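Local coordinates for protein immunoreactive 84kD antigen PG93 (Porphyromonas gingivalis, PDB 5M11) that is an essential cell-surface component of the type-IX secretion system and binds calcium and zinc ions, at residues G126-V132 and T143-K149. Numbering follows the deposited sequence.
Sequences GGFGLSV and TYAKGTK
Leu130 and Tyr144 form an antiparallel hydrogen-bonded pair, joined by Leu130 N to Tyr144 O and Tyr144 N to Leu130 O, each 2.8 Å, and next to it Ser131 and Thr143 make a non-hydrogen-bonded pair. A type I turn from Gly126 to Gly129 links strand 121-126 to strand 129-134, and a type II turn from Ala145 to Thr148 follows strand 139-144. The turns are linked where Gly147 N donates to Phe128 O (2.8 Å); this donor lies above the carbonyl plane, 61° out of it. Gly129 CA makes a CA-H...O contact with Thr148 O at 3.2 Å.

On one face of the sheet the hydroxyls of Ser131 and Thr143 meet, OG to OG1 at 2.8 Å. The methyl Thr143 CG2 lies alongside Ser131 OG. The other face carries Leu130 and Tyr144. Leu130 CD2 reaches the edge of the tyrosine ring, 4.0 Å from Tyr144 CD2, because Leu130 CG stands trans to the backbone N (chi1 -180°). Farther along the same ring, Val132 CG2 approaches Tyr144 CE2 obliquely at 3.6 Å. Leu161 of the next four-stranded sheet also touches this ring, while Tyr123 of strand 121-126 backs Leu130 and Val132.

The hairpin supplies the two last strands of a four-stranded antiparallel blade in the N-terminal beta-propeller. On one face its two buried hydroxyls share one hydrogen bond, in which either may be the donor; on the other, Tyr144 reaches across to the following sheet, and its ring probably helps pack the two blades together.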
loop_
_atom_site.group_PDB
_atom_site.type_symbol
_atom_site.label_atom_id
_atom_site.label_comp_id
_atom_site.label_asym_id
_atom_site.label_seq_id
_atom_site.Cartn_x
_atom_site.Cartn_y
_atom_site.Cartn_z
ATOM N N GLY A 126 -25.796 4.358 -1.668
ATOM C CA GLY A 126 -24.852 4.054 -0.599
ATOM C C GLY A 126 -25.227 4.626 0.760
ATOM O O GLY A 126 -26.396 4.935 1.012
ATOM N N GLY A 127 -24.234 4.766 1.640
ATOM C CA GLY A 127 -24.435 5.289 2.986
ATOM C C GLY A 127 -24.590 6.798 3.033
ATOM O O GLY A 127 -24.796 7.365 4.115
ATOM N N PHE A 128 -24.466 7.452 1.852
ATOM C CA PHE A 128 -24.549 8.900 1.612
ATOM C C PHE A 128 -25.904 9.276 1.026
ATOM O O PHE A 128 -26.201 10.477 0.913
ATOM C CB PHE A 128 -23.420 9.363 0.638
ATOM C CG PHE A 128 -23.301 8.530 -0.617
ATOM C CD1 PHE A 128 -24.107 8.789 -1.724
ATOM C CD2 PHE A 128 -22.461 7.421 -0.657
ATOM C CE1 PHE A 128 -24.085 7.942 -2.841
ATOM C CE2 PHE A 128 -22.423 6.591 -1.781
ATOM C CZ PHE A 128 -23.236 6.854 -2.866
ATOM N N GLY A 129 -26.659 8.258 0.584
ATOM C CA GLY A 129 -27.960 8.424 -0.046
ATOM C C GLY A 129 -28.017 7.824 -1.440
ATOM O O GLY A 129 -27.424 6.768 -1.691
ATOM N N LEU A 130 -28.761 8.485 -2.352
ATOM C CA LEU A 130 -28.897 8.060 -3.736
ATOM C C LEU A 130 -28.433 9.178 -4.645
ATOM O O LEU A 130 -29.117 10.183 -4.731
ATOM C CB LEU A 130 -30.334 7.619 -4.072
ATOM C CG LEU A 130 -30.587 7.146 -5.516
ATOM C CD1 LEU A 130 -29.682 5.972 -5.887
ATOM C CD2 LEU A 130 -32.037 6.766 -5.726
ATOM N N SER A 131 -27.269 9.013 -5.313
ATOM C CA SER A 131 -26.685 10.030 -6.180
ATOM C C SER A 131 -26.891 9.743 -7.675
ATOM O O SER A 131 -26.659 8.615 -8.147
ATOM C CB SER A 131 -25.201 10.172 -5.886
ATOM O OG SER A 131 -25.056 10.943 -4.708
ATOM N N VAL A 132 -27.333 10.768 -8.419
ATOM C CA VAL A 132 -27.526 10.659 -9.863
ATOM C C VAL A 132 -26.288 11.246 -10.510
ATOM O O VAL A 132 -25.982 12.441 -10.341
ATOM C CB VAL A 132 -28.823 11.306 -10.404
ATOM C CG1 VAL A 132 -29.032 10.955 -11.865
ATOM C CG2 VAL A 132 -30.012 10.854 -9.603
ATOM N N THR A 143 -28.836 14.435 -5.295
ATOM C CA THR A 143 -28.626 13.377 -4.315
ATOM C C THR A 143 -29.911 13.326 -3.536
ATOM O O THR A 143 -30.267 14.307 -2.883
ATOM C CB THR A 143 -27.354 13.548 -3.437
ATOM O OG1 THR A 143 -26.185 13.446 -4.255
ATOM C CG2 THR A 143 -27.253 12.478 -2.343
ATOM N N TYR A 144 -30.635 12.219 -3.671
ATOM C CA TYR A 144 -31.883 11.946 -2.963
ATOM C C TYR A 144 -31.524 11.226 -1.673
ATOM O O TYR A 144 -30.451 10.621 -1.610
ATOM C CB TYR A 144 -32.850 11.126 -3.834
ATOM C CG TYR A 144 -32.933 11.567 -5.289
ATOM C CD1 TYR A 144 -33.168 12.905 -5.630
ATOM C CD2 TYR A 144 -32.840 10.645 -6.319
ATOM C CE1 TYR A 144 -33.309 13.302 -6.962
ATOM C CE2 TYR A 144 -32.987 11.031 -7.652
ATOM C CZ TYR A 144 -33.229 12.358 -7.969
ATOM O OH TYR A 144 -33.352 12.712 -9.291
ATOM N N ALA A 145 -32.369 11.353 -0.622
ATOM C CA ALA A 145 -32.171 10.775 0.724
ATOM C C ALA A 145 -30.787 11.123 1.320
ATOM O O ALA A 145 -30.246 10.317 2.076
ATOM C CB ALA A 145 -32.350 9.269 0.682
ATOM N N LYS A 146 -30.209 12.315 0.950
ATOM C CA LYS A 146 -28.885 12.806 1.350
ATOM C C LYS A 146 -28.595 12.462 2.801
ATOM O O LYS A 146 -29.411 12.774 3.663
ATOM C CB LYS A 146 -28.803 14.314 1.133
ATOM C CG LYS A 146 -27.436 14.797 0.683
ATOM C CD LYS A 146 -27.436 16.284 0.287
ATOM C CE LYS A 146 -27.883 16.563 -1.138
ATOM N NZ LYS A 146 -27.750 18.007 -1.484
ATOM N N GLY A 147 -27.497 11.740 3.036
ATOM C CA GLY A 147 -27.052 11.316 4.359
ATOM C C GLY A 147 -27.810 10.177 5.009
ATOM O O GLY A 147 -27.749 10.020 6.228
ATOM N N THR A 148 -28.496 9.357 4.229
ATOM C CA THR A 148 -29.248 8.211 4.731
ATOM C C THR A 148 -28.841 7.000 3.929
ATOM O O THR A 148 -28.799 7.079 2.701
ATOM C CB THR A 148 -30.763 8.481 4.642
ATOM O OG1 THR A 148 -31.043 9.714 5.302
ATOM C CG2 THR A 148 -31.631 7.341 5.208
ATOM N N LYS A 149 -28.555 5.874 4.606
ATOM C CA LYS A 149 -28.183 4.655 3.908
ATOM C C LYS A 149 -29.355 4.246 3.033
ATOM O O LYS A 149 -30.470 4.171 3.539
ATOM C CB LYS A 149 -27.792 3.530 4.901
ATOM C CG LYS A 149 -27.245 2.272 4.229
ATOM C CD LYS A 149 -26.878 1.193 5.203
ATOM C CE LYS A 149 -26.982 -0.192 4.596
ATOM N NZ LYS A 149 -28.399 -0.615 4.381
#